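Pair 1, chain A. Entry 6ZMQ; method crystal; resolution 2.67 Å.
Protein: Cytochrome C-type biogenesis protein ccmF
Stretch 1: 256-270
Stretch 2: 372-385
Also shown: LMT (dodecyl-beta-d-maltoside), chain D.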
# COMPACT_ATOMS: atom_id res chain seq x y z
N ALA A 256 11.60 2.45 -5.95
CA ALA A 256 12.45 1.42 -6.51
C ALA A 256 11.64 0.60 -7.50
O ALA A 256 10.47 0.30 -7.26
CB ALA A 256 13.02 0.52 -5.41
N TRP A 257 12.27 0.26 -8.63
CA TRP A 257 11.61 -0.51 -9.67
C TRP A 257 12.02 -1.98 -9.65
O TRP A 257 11.80 -2.70 -10.63
CB TRP A 257 11.93 0.10 -11.04
CG TRP A 257 11.17 1.35 -11.40
CD1 TRP A 257 11.71 2.56 -11.72
CD2 TRP A 257 9.74 1.51 -11.52
NE1 TRP A 257 10.72 3.47 -12.02
CE2 TRP A 257 9.50 2.85 -11.91
CE3 TRP A 257 8.64 0.66 -11.34
CZ2 TRP A 257 8.22 3.36 -12.11
CZ3 TRP A 257 7.37 1.17 -11.54
CH2 TRP A 257 7.17 2.50 -11.92
N ASP A 258 12.59 -2.44 -8.54
CA ASP A 258 13.02 -3.83 -8.39
C ASP A 258 11.76 -4.70 -8.22
O ASP A 258 10.70 -4.17 -7.87
CB ASP A 258 14.06 -3.90 -7.24
CG ASP A 258 13.51 -3.54 -5.86
OD1 ASP A 258 12.58 -4.19 -5.34
OD2 ASP A 258 14.07 -2.61 -5.25
N PRO A 259 11.83 -6.03 -8.47
CA PRO A 259 10.58 -6.84 -8.49
C PRO A 259 9.84 -6.98 -7.16
O PRO A 259 8.70 -7.46 -7.16
CB PRO A 259 11.06 -8.22 -8.98
CG PRO A 259 12.38 -8.02 -9.55
CD PRO A 259 12.99 -6.85 -8.90
N VAL A 260 10.45 -6.59 -6.05
CA VAL A 260 9.74 -6.60 -4.77
C VAL A 260 8.87 -5.35 -4.63
O VAL A 260 7.72 -5.42 -4.19
CB VAL A 260 10.76 -6.73 -3.63
CG1 VAL A 260 10.11 -6.56 -2.26
CG2 VAL A 260 11.48 -8.06 -3.73
N GLU A 261 9.40 -4.20 -5.07
CA GLU A 261 8.81 -2.91 -4.71
C GLU A 261 7.65 -2.51 -5.60
O GLU A 261 6.60 -2.09 -5.10
CB GLU A 261 9.89 -1.83 -4.76
CG GLU A 261 10.87 -1.95 -3.62
CD GLU A 261 10.25 -1.64 -2.29
OE1 GLU A 261 10.79 -2.14 -1.29
OE2 GLU A 261 9.28 -0.85 -2.21
N ASN A 262 7.81 -2.63 -6.92
CA ASN A 262 6.72 -2.27 -7.83
C ASN A 262 5.60 -3.31 -7.82
O ASN A 262 4.51 -3.05 -8.33
CB ASN A 262 7.29 -2.01 -9.23
CG ASN A 262 7.93 -3.23 -9.87
OD1 ASN A 262 8.12 -4.28 -9.25
ND2 ASN A 262 8.31 -3.08 -11.14
N ALA A 263 5.87 -4.49 -7.25
CA ALA A 263 4.85 -5.49 -6.97
C ALA A 263 3.82 -5.04 -5.93
O ALA A 263 2.79 -5.69 -5.78
CB ALA A 263 5.51 -6.79 -6.52
N SER A 264 4.14 -4.03 -5.13
CA SER A 264 3.13 -3.35 -4.33
C SER A 264 2.57 -2.11 -5.03
O SER A 264 1.77 -1.38 -4.44
CB SER A 264 3.68 -2.98 -2.96
OG SER A 264 4.50 -4.02 -2.45
N PHE A 265 3.00 -1.86 -6.27
CA PHE A 265 2.46 -0.81 -7.12
C PHE A 265 1.36 -1.33 -8.04
O PHE A 265 0.38 -0.62 -8.27
CB PHE A 265 3.58 -0.17 -7.94
CG PHE A 265 3.16 1.01 -8.78
CD1 PHE A 265 2.29 1.98 -8.28
CD2 PHE A 265 3.68 1.18 -10.06
CE1 PHE A 265 1.93 3.08 -9.05
CE2 PHE A 265 3.32 2.27 -10.84
CZ PHE A 265 2.44 3.22 -10.33
N ILE A 266 1.52 -2.54 -8.58
CA ILE A 266 0.46 -3.28 -9.31
C ILE A 266 -0.89 -3.36 -8.58
O ILE A 266 -1.89 -3.03 -9.23
CB ILE A 266 0.94 -4.69 -9.75
CG1 ILE A 266 2.03 -4.64 -10.83
CG2 ILE A 266 -0.19 -5.58 -10.28
CD1 ILE A 266 3.36 -5.25 -10.44
N PRO A 267 -1.01 -3.76 -7.28
CA PRO A 267 -2.37 -3.80 -6.68
C PRO A 267 -3.00 -2.43 -6.50
O PRO A 267 -4.19 -2.26 -6.82
CB PRO A 267 -2.14 -4.47 -5.32
CG PRO A 267 -0.80 -5.05 -5.38
CD PRO A 267 -0.04 -4.15 -6.25
N TRP A 268 -2.21 -1.44 -6.03
CA TRP A 268 -2.66 -0.07 -5.83
C TRP A 268 -3.20 0.55 -7.11
O TRP A 268 -4.15 1.35 -7.06
CB TRP A 268 -1.50 0.80 -5.31
CG TRP A 268 -1.92 2.25 -5.15
CD1 TRP A 268 -2.57 2.78 -4.08
CD2 TRP A 268 -1.78 3.32 -6.11
NE1 TRP A 268 -2.82 4.10 -4.30
CE2 TRP A 268 -2.36 4.46 -5.54
CE3 TRP A 268 -1.25 3.40 -7.40
CZ2 TRP A 268 -2.40 5.69 -6.20
CZ3 TRP A 268 -1.29 4.63 -8.05
CH2 TRP A 268 -1.86 5.75 -7.45
N LEU A 269 -2.61 0.22 -8.26
CA LEU A 269 -3.12 0.66 -9.55
C LEU A 269 -4.52 0.09 -9.81
O LEU A 269 -5.46 0.84 -10.11
CB LEU A 269 -2.15 0.27 -10.66
CG LEU A 269 -0.88 1.13 -10.81
CD1 LEU A 269 0.08 0.53 -11.83
CD2 LEU A 269 -1.22 2.56 -11.15
N LEU A 270 -4.68 -1.22 -9.63
CA LEU A 270 -5.92 -1.89 -10.01
C LEU A 270 -7.04 -1.53 -9.04
O LEU A 270 -8.17 -1.24 -9.46
CB LEU A 270 -5.70 -3.40 -10.08
CG LEU A 270 -4.61 -3.83 -11.06
CD1 LEU A 270 -4.02 -5.20 -10.71
CD2 LEU A 270 -5.12 -3.78 -12.50
N PHE A 372 -6.18 3.13 -18.52
CA PHE A 372 -4.81 3.63 -18.37
C PHE A 372 -4.13 3.05 -17.14
O PHE A 372 -2.94 2.70 -17.18
CB PHE A 372 -4.83 5.16 -18.30
CG PHE A 372 -4.72 5.85 -19.63
CD1 PHE A 372 -5.33 5.33 -20.77
CD2 PHE A 372 -4.00 7.04 -19.74
CE1 PHE A 372 -5.23 5.98 -21.99
CE2 PHE A 372 -3.89 7.69 -20.96
CZ PHE A 372 -4.51 7.16 -22.08
N PHE A 373 -4.89 2.92 -16.03
CA PHE A 373 -4.37 2.29 -14.81
C PHE A 373 -4.06 0.81 -15.04
O PHE A 373 -2.99 0.32 -14.65
CB PHE A 373 -5.39 2.45 -13.68
CG PHE A 373 -5.35 3.78 -12.98
CD1 PHE A 373 -4.22 4.18 -12.29
CD2 PHE A 373 -6.46 4.61 -12.99
CE1 PHE A 373 -4.20 5.40 -11.63
CE2 PHE A 373 -6.44 5.83 -12.36
CZ PHE A 373 -5.31 6.22 -11.68
N ALA A 374 -5.00 0.09 -15.66
CA ALA A 374 -4.82 -1.33 -15.97
C ALA A 374 -3.70 -1.55 -16.98
O ALA A 374 -2.96 -2.52 -16.88
CB ALA A 374 -6.13 -1.92 -16.49
N GLY A 375 -3.57 -0.63 -17.95
CA GLY A 375 -2.47 -0.71 -18.89
C GLY A 375 -1.12 -0.45 -18.25
O GLY A 375 -0.12 -1.06 -18.64
N TRP A 376 -1.08 0.45 -17.27
CA TRP A 376 0.14 0.70 -16.51
C TRP A 376 0.57 -0.53 -15.72
O TRP A 376 1.74 -0.92 -15.76
CB TRP A 376 -0.09 1.92 -15.60
CG TRP A 376 1.14 2.59 -15.02
CD1 TRP A 376 2.43 2.14 -15.06
CD2 TRP A 376 1.19 3.84 -14.31
NE1 TRP A 376 3.26 3.02 -14.42
CE2 TRP A 376 2.51 4.08 -13.95
CE3 TRP A 376 0.22 4.79 -13.95
CZ2 TRP A 376 2.89 5.21 -13.25
CZ3 TRP A 376 0.61 5.91 -13.25
CH2 TRP A 376 1.91 6.11 -12.92
N ALA A 377 -0.38 -1.15 -15.00
CA ALA A 377 -0.09 -2.38 -14.26
C ALA A 377 0.28 -3.53 -15.20
O ALA A 377 1.15 -4.36 -14.88
CB ALA A 377 -1.29 -2.75 -13.39
N LEU A 378 -0.36 -3.58 -16.37
CA LEU A 378 -0.03 -4.54 -17.42
C LEU A 378 1.39 -4.36 -17.93
O LEU A 378 2.11 -5.34 -18.15
CB LEU A 378 -1.03 -4.41 -18.57
CG LEU A 378 -0.94 -5.32 -19.80
CD1 LEU A 378 -0.82 -6.79 -19.36
CD2 LEU A 378 -2.11 -5.12 -20.77
N VAL A 379 1.82 -3.10 -18.13
CA VAL A 379 3.18 -2.85 -18.63
C VAL A 379 4.22 -3.14 -17.54
O VAL A 379 5.30 -3.66 -17.85
CB VAL A 379 3.27 -1.41 -19.20
CG1 VAL A 379 4.68 -1.02 -19.55
CG2 VAL A 379 2.51 -1.33 -20.51
N VAL A 380 3.91 -2.88 -16.27
CA VAL A 380 4.85 -3.18 -15.19
C VAL A 380 5.02 -4.69 -15.01
O VAL A 380 6.14 -5.19 -14.85
CB VAL A 380 4.41 -2.46 -13.89
CG1 VAL A 380 5.20 -2.92 -12.69
CG2 VAL A 380 4.58 -0.95 -14.04
N VAL A 381 3.91 -5.45 -15.11
CA VAL A 381 3.98 -6.91 -15.04
C VAL A 381 4.69 -7.48 -16.28
O VAL A 381 5.56 -8.35 -16.17
CB VAL A 381 2.57 -7.50 -14.85
CG1 VAL A 381 2.48 -8.96 -15.32
CG2 VAL A 381 2.13 -7.38 -13.39
N LEU A 382 4.35 -6.95 -17.47
CA LEU A 382 4.95 -7.41 -18.72
C LEU A 382 6.42 -7.02 -18.83
O LEU A 382 7.15 -7.64 -19.60
CB LEU A 382 4.14 -6.85 -19.91
CG LEU A 382 4.29 -7.29 -21.37
CD1 LEU A 382 2.93 -7.20 -22.06
CD2 LEU A 382 5.27 -6.40 -22.13
N GLY A 383 6.86 -5.99 -18.10
CA GLY A 383 8.26 -5.63 -18.10
C GLY A 383 9.07 -6.39 -17.07
O GLY A 383 10.26 -6.67 -17.29
N THR A 384 8.47 -6.66 -15.90
CA THR A 384 9.11 -7.44 -14.84
C THR A 384 9.48 -8.85 -15.31
O THR A 384 10.58 -9.34 -15.05
CB THR A 384 8.20 -7.48 -13.61
OG1 THR A 384 8.25 -6.21 -12.94
CG2 THR A 384 8.59 -8.57 -12.60
N PHE A 385 8.58 -9.49 -16.06
CA PHE A 385 8.79 -10.87 -16.51
C PHE A 385 9.41 -10.95 -17.90
O PHE A 385 9.65 -12.05 -18.39
CB PHE A 385 7.45 -11.62 -16.47
CG PHE A 385 6.92 -11.86 -15.08
CD1 PHE A 385 7.76 -11.89 -13.98
CD2 PHE A 385 5.55 -12.02 -14.88
CE1 PHE A 385 7.26 -12.10 -12.70
CE2 PHE A 385 5.04 -12.23 -13.61
CZ PHE A 385 5.90 -12.27 -12.52
C1B LMT D . 18.51 6.26 -9.00
C2B LMT D . 19.29 6.20 -10.35
C3B LMT D . 20.83 6.47 -10.23
C4B LMT D . 21.31 6.91 -8.82
C5B LMT D . 20.68 5.90 -7.83
C6B LMT D . 21.24 6.14 -6.43
O1B LMT D . 17.33 5.49 -9.09
O2B LMT D . 19.07 4.96 -10.89
O3B LMT D . 21.25 7.33 -11.20
O4' LMT D . 22.68 6.85 -8.72
O5B LMT D . 19.24 5.89 -7.83
O6B LMT D . 22.59 5.94 -6.43
C1' LMT D . 13.16 6.12 -9.76
C2' LMT D . 14.09 6.01 -11.02
C3' LMT D . 15.47 5.41 -10.63
C4' LMT D . 16.11 6.13 -9.43
C5' LMT D . 15.06 5.92 -8.31
C6' LMT D . 15.49 6.28 -6.91
O1' LMT D . 12.14 7.01 -10.00
O2' LMT D . 13.51 5.18 -11.94
O3' LMT D . 16.32 5.42 -11.70
O5' LMT D . 13.88 6.65 -8.64
O6' LMT D . 15.56 7.65 -6.89
C1 LMT D . 10.89 6.46 -10.40
C2 LMT D . 9.84 7.37 -9.81
C3 LMT D . 8.61 7.63 -10.64
C4 LMT D . 7.59 6.55 -10.38
C5 LMT D . 6.35 6.83 -11.17
C6 LMT D . 5.07 6.45 -10.48
C7 LMT D . 5.01 7.02 -9.10
C8 LMT D . 3.62 7.46 -8.81
C9 LMT D . 3.11 6.97 -7.49
C10 LMT D . 1.69 7.43 -7.34
C11 LMT D . 1.18 7.05 -5.99
C12 LMT D . 0.23 8.06 -5.47

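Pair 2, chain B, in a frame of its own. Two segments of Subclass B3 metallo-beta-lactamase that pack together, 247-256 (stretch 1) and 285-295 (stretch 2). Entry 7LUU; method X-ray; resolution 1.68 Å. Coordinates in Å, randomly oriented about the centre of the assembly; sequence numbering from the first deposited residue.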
# COMPACT_ATOMS: atom_id res chain seq x y z
N GLY B 247 3.86 -12.07 12.59
CA GLY B 247 3.25 -11.47 11.40
C GLY B 247 4.19 -11.46 10.22
O GLY B 247 3.83 -11.91 9.12
N PHE B 248 5.45 -11.05 10.45
CA PHE B 248 6.42 -11.08 9.36
C PHE B 248 6.59 -12.50 8.82
O PHE B 248 6.69 -12.68 7.58
CB PHE B 248 7.79 -10.57 9.84
CG PHE B 248 7.97 -9.06 9.69
CD1 PHE B 248 7.94 -8.45 8.44
CD2 PHE B 248 8.13 -8.25 10.84
CE1 PHE B 248 8.10 -7.03 8.32
CE2 PHE B 248 8.24 -6.86 10.72
CZ PHE B 248 8.27 -6.28 9.49
N GLU B 249 6.64 -13.50 9.70
CA GLU B 249 6.84 -14.86 9.22
C GLU B 249 5.68 -15.28 8.33
O GLU B 249 5.89 -15.89 7.28
CB GLU B 249 7.00 -15.82 10.41
CG GLU B 249 8.21 -15.48 11.25
CD GLU B 249 8.24 -16.17 12.64
OE1 GLU B 249 7.33 -16.96 13.00
OE2 GLU B 249 9.23 -15.91 13.37
N ALA B 250 4.44 -14.90 8.71
CA ALA B 250 3.29 -15.25 7.87
C ALA B 250 3.33 -14.52 6.54
O ALA B 250 3.01 -15.09 5.49
CB ALA B 250 1.99 -14.88 8.60
N SER B 251 3.80 -13.28 6.57
CA SER B 251 3.94 -12.51 5.34
C SER B 251 4.94 -13.16 4.38
O SER B 251 4.72 -13.17 3.16
CB SER B 251 4.41 -11.11 5.66
OG SER B 251 3.35 -10.41 6.30
N TYR B 252 6.07 -13.66 4.91
CA TYR B 252 7.06 -14.26 4.03
C TYR B 252 6.49 -15.51 3.38
O TYR B 252 6.72 -15.75 2.18
CB TYR B 252 8.33 -14.59 4.81
CG TYR B 252 8.94 -13.41 5.48
CD1 TYR B 252 8.78 -12.14 4.94
CD2 TYR B 252 9.68 -13.58 6.67
CE1 TYR B 252 9.33 -11.03 5.57
CE2 TYR B 252 10.27 -12.48 7.31
CZ TYR B 252 10.10 -11.20 6.73
OH TYR B 252 10.68 -10.12 7.38
N ARG B 253 5.71 -16.29 4.14
CA ARG B 253 5.08 -17.50 3.60
C ARG B 253 4.05 -17.14 2.54
O ARG B 253 4.03 -17.75 1.45
CB ARG B 253 4.40 -18.33 4.71
CG ARG B 253 5.37 -18.95 5.76
CD ARG B 253 4.68 -19.97 6.73
NE ARG B 253 3.69 -19.37 7.64
CZ ARG B 253 3.99 -18.85 8.84
NH1 ARG B 253 5.24 -18.85 9.29
NH2 ARG B 253 3.04 -18.34 9.58
N ARG B 254 3.27 -16.08 2.79
CA ARG B 254 2.29 -15.62 1.81
C ARG B 254 2.98 -15.16 0.55
O ARG B 254 2.60 -15.54 -0.57
CB ARG B 254 1.44 -14.48 2.39
CG ARG B 254 0.55 -13.78 1.34
CD ARG B 254 -0.47 -14.80 0.79
NE ARG B 254 -1.17 -15.43 1.91
CZ ARG B 254 -1.52 -16.72 1.98
NH1 ARG B 254 -1.25 -17.54 0.96
NH2 ARG B 254 -2.10 -17.20 3.07
N MET B 255 3.99 -14.28 0.71
CA MET B 255 4.64 -13.72 -0.47
C MET B 255 5.39 -14.79 -1.28
O MET B 255 5.49 -14.68 -2.50
CB MET B 255 5.60 -12.60 -0.02
CG MET B 255 4.85 -11.39 0.46
SD MET B 255 3.81 -10.55 -0.80
CE MET B 255 5.09 -10.02 -1.86
N GLY B 256 5.85 -15.86 -0.64
CA GLY B 256 6.40 -16.99 -1.37
C GLY B 256 5.37 -17.83 -2.10
O GLY B 256 5.71 -18.47 -3.10
N SER B 285 11.82 -12.82 -3.86
CA SER B 285 12.98 -11.95 -3.59
C SER B 285 12.62 -10.81 -2.68
O SER B 285 13.43 -10.41 -1.81
CB SER B 285 13.56 -11.43 -4.90
OG SER B 285 14.11 -12.57 -5.59
N TYR B 286 11.46 -10.21 -2.90
CA TYR B 286 11.00 -9.12 -2.07
C TYR B 286 10.91 -9.57 -0.62
O TYR B 286 11.31 -8.85 0.30
CB TYR B 286 9.65 -8.64 -2.59
CG TYR B 286 8.98 -7.45 -1.90
CD1 TYR B 286 9.45 -6.15 -2.09
CD2 TYR B 286 7.91 -7.66 -1.02
CE1 TYR B 286 8.80 -5.06 -1.49
CE2 TYR B 286 7.27 -6.58 -0.41
CZ TYR B 286 7.73 -5.31 -0.62
OH TYR B 286 7.08 -4.23 -0.09
N ALA B 287 10.30 -10.74 -0.39
CA ALA B 287 10.20 -11.27 0.98
C ALA B 287 11.58 -11.55 1.55
O ALA B 287 11.82 -11.28 2.72
CB ALA B 287 9.37 -12.54 0.98
N GLU B 288 12.49 -12.13 0.76
CA GLU B 288 13.82 -12.43 1.29
C GLU B 288 14.55 -11.16 1.71
O GLU B 288 15.29 -11.17 2.71
CB GLU B 288 14.66 -13.18 0.27
CG GLU B 288 16.03 -13.59 0.87
CD GLU B 288 15.90 -14.46 2.15
OE1 GLU B 288 15.02 -15.37 2.23
OE2 GLU B 288 16.68 -14.18 3.10
N ARG B 289 14.40 -10.07 0.93
CA ARG B 289 14.96 -8.76 1.33
C ARG B 289 14.49 -8.35 2.72
O ARG B 289 15.32 -7.95 3.57
CB ARG B 289 14.61 -7.65 0.29
CG ARG B 289 14.81 -6.15 0.79
CD ARG B 289 14.35 -5.07 -0.20
NE ARG B 289 14.78 -3.73 0.30
CZ ARG B 289 14.08 -3.03 1.21
NH1 ARG B 289 14.53 -1.87 1.69
NH2 ARG B 289 12.91 -3.49 1.64
N SER B 290 13.16 -8.47 2.96
CA SER B 290 12.60 -8.14 4.27
C SER B 290 13.16 -9.07 5.34
O SER B 290 13.55 -8.63 6.42
CB SER B 290 11.09 -8.23 4.23
OG SER B 290 10.56 -8.04 5.54
N ARG B 291 13.17 -10.38 5.05
CA ARG B 291 13.68 -11.32 6.04
C ARG B 291 15.08 -10.94 6.46
O ARG B 291 15.41 -11.01 7.67
CB ARG B 291 13.64 -12.74 5.49
CG ARG B 291 13.94 -13.79 6.58
CD ARG B 291 14.13 -15.15 5.90
NE ARG B 291 12.93 -15.64 5.19
CZ ARG B 291 11.91 -16.28 5.76
NH1 ARG B 291 10.90 -16.71 5.00
NH2 ARG B 291 11.88 -16.49 7.08
N ARG B 292 15.93 -10.57 5.49
CA ARG B 292 17.31 -10.20 5.84
C ARG B 292 17.35 -8.94 6.71
O ARG B 292 18.14 -8.87 7.66
CB ARG B 292 18.15 -9.98 4.58
CG ARG B 292 18.39 -11.29 3.78
CD ARG B 292 19.46 -11.11 2.65
NE ARG B 292 19.30 -9.82 1.93
CZ ARG B 292 18.61 -9.64 0.80
NH1 ARG B 292 18.04 -10.67 0.18
NH2 ARG B 292 18.51 -8.41 0.28
N LEU B 293 16.49 -7.96 6.41
CA LEU B 293 16.45 -6.76 7.22
C LEU B 293 15.96 -7.07 8.64
O LEU B 293 16.48 -6.49 9.61
CB LEU B 293 15.52 -5.71 6.62
CG LEU B 293 16.09 -5.08 5.32
CD1 LEU B 293 14.92 -4.33 4.68
CD2 LEU B 293 17.24 -4.15 5.58
N LEU B 294 14.94 -7.93 8.76
CA LEU B 294 14.41 -8.32 10.09
C LEU B 294 15.49 -9.04 10.89
O LEU B 294 15.73 -8.73 12.07
CB LEU B 294 13.18 -9.22 9.93
CG LEU B 294 12.56 -9.64 11.27
CD1 LEU B 294 12.08 -8.46 12.13
CD2 LEU B 294 11.31 -10.52 10.95
N ALA B 295 16.19 -9.97 10.25
CA ALA B 295 17.23 -10.70 10.97
C ALA B 295 18.27 -9.73 11.50
O ALA B 295 18.82 -9.92 12.62
CB ALA B 295 17.89 -11.73 10.04

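Superposing N, CA and C of 14 central residues brings pair 2 onto pair 1 with an RMSD of 0.6 Å. In both, two helices run nearly antiparallel: their N-to-C directions differ by 164° in pair 1 and 160° in pair 2, and the axes approach to 8.8 and 8.9 Å. The fit is tightest around Ile266(A) = Tyr252(B), whose CA atoms fall 0.1 Å apart, and loosens to 1.3 Å at Glu261(A) = Gly247(B), where pair 1 is not yet regular helix.

One matched position in the contact carries the same residue. Ala377(A) matches Ala287(B), and each points its CB toward the other stretch. The small side chain lets the backbones come close: CA of Ile266(A) lies 5.1 Å from CA of Ala377(A), and CA of Tyr252(B) lies 5.3 Å from CA of Ala287(B).

The residue whose CA lies nearest this alanine differs in chemistry between the pairs. Ile266(A) meets its neighbours through aliphatic contacts, CD1 lying 3.7 Å from Val380(A) CG1 and CG1 3.8 Å from Val381(A) CG2. Tyr252(B) instead sits as a knob among Ala287(B), Ser290(B), Arg291(B) and Leu294(B), with 131 Å² covered against 63 Å² for the isoleucine. Its longer side chain reaches a polar partner: Tyr252(B) OH donates a hydrogen bond to Ser290(B) OG at 2.8 Å. Ser290(B) matches Val380(A), so a polar link replaces a methyl contact. Arg291(B), matching Val381(A), lays its CB over the tyrosine face, 4.2 Å from the ring centroid and 25° off the normal. No hydrogen bond crosses between the stretches of pair 1.

One turn along, Leu269(A) and Met255(B) coincide, their side-chain centres 1.2 Å apart. Leu269(A) CD1 approaches Ala377(A) CB at 3.9 Å, and Met255(B) CB reaches Ala287(B) CB at the same distance. Both also touch the matched aromatics Trp376(A) and Tyr286(B), but differently. Leu269(A) CD1 lies over the indole face, 4.3 Å from the five-membered-ring centroid, whereas Met255(B) CE approaches Tyr286(B) CD2 at 3.8 Å from an oblique direction. The same indole also receives the edge of Phe265(A), with planes at 88° and six-membered-ring centroids 5.1 Å apart; the side chain of the counterpart Ser251(B) makes no contact, its CB coming no nearer than 6.9 Å, to Ser290(B) OG.

At the other end, Asn262(A) = Phe248(B) and Thr384(A) = Leu294(B) both point toward the partner stretch. Pair 2 fills this site with apolar contact, Phe248(B) CB to Leu294(B) CD2 at 3.7 Å, whereas pair 1 places two polar residues there, with Thr384(A) OG1 donating to its own helix at Val380(A) O, 3.0 Å away.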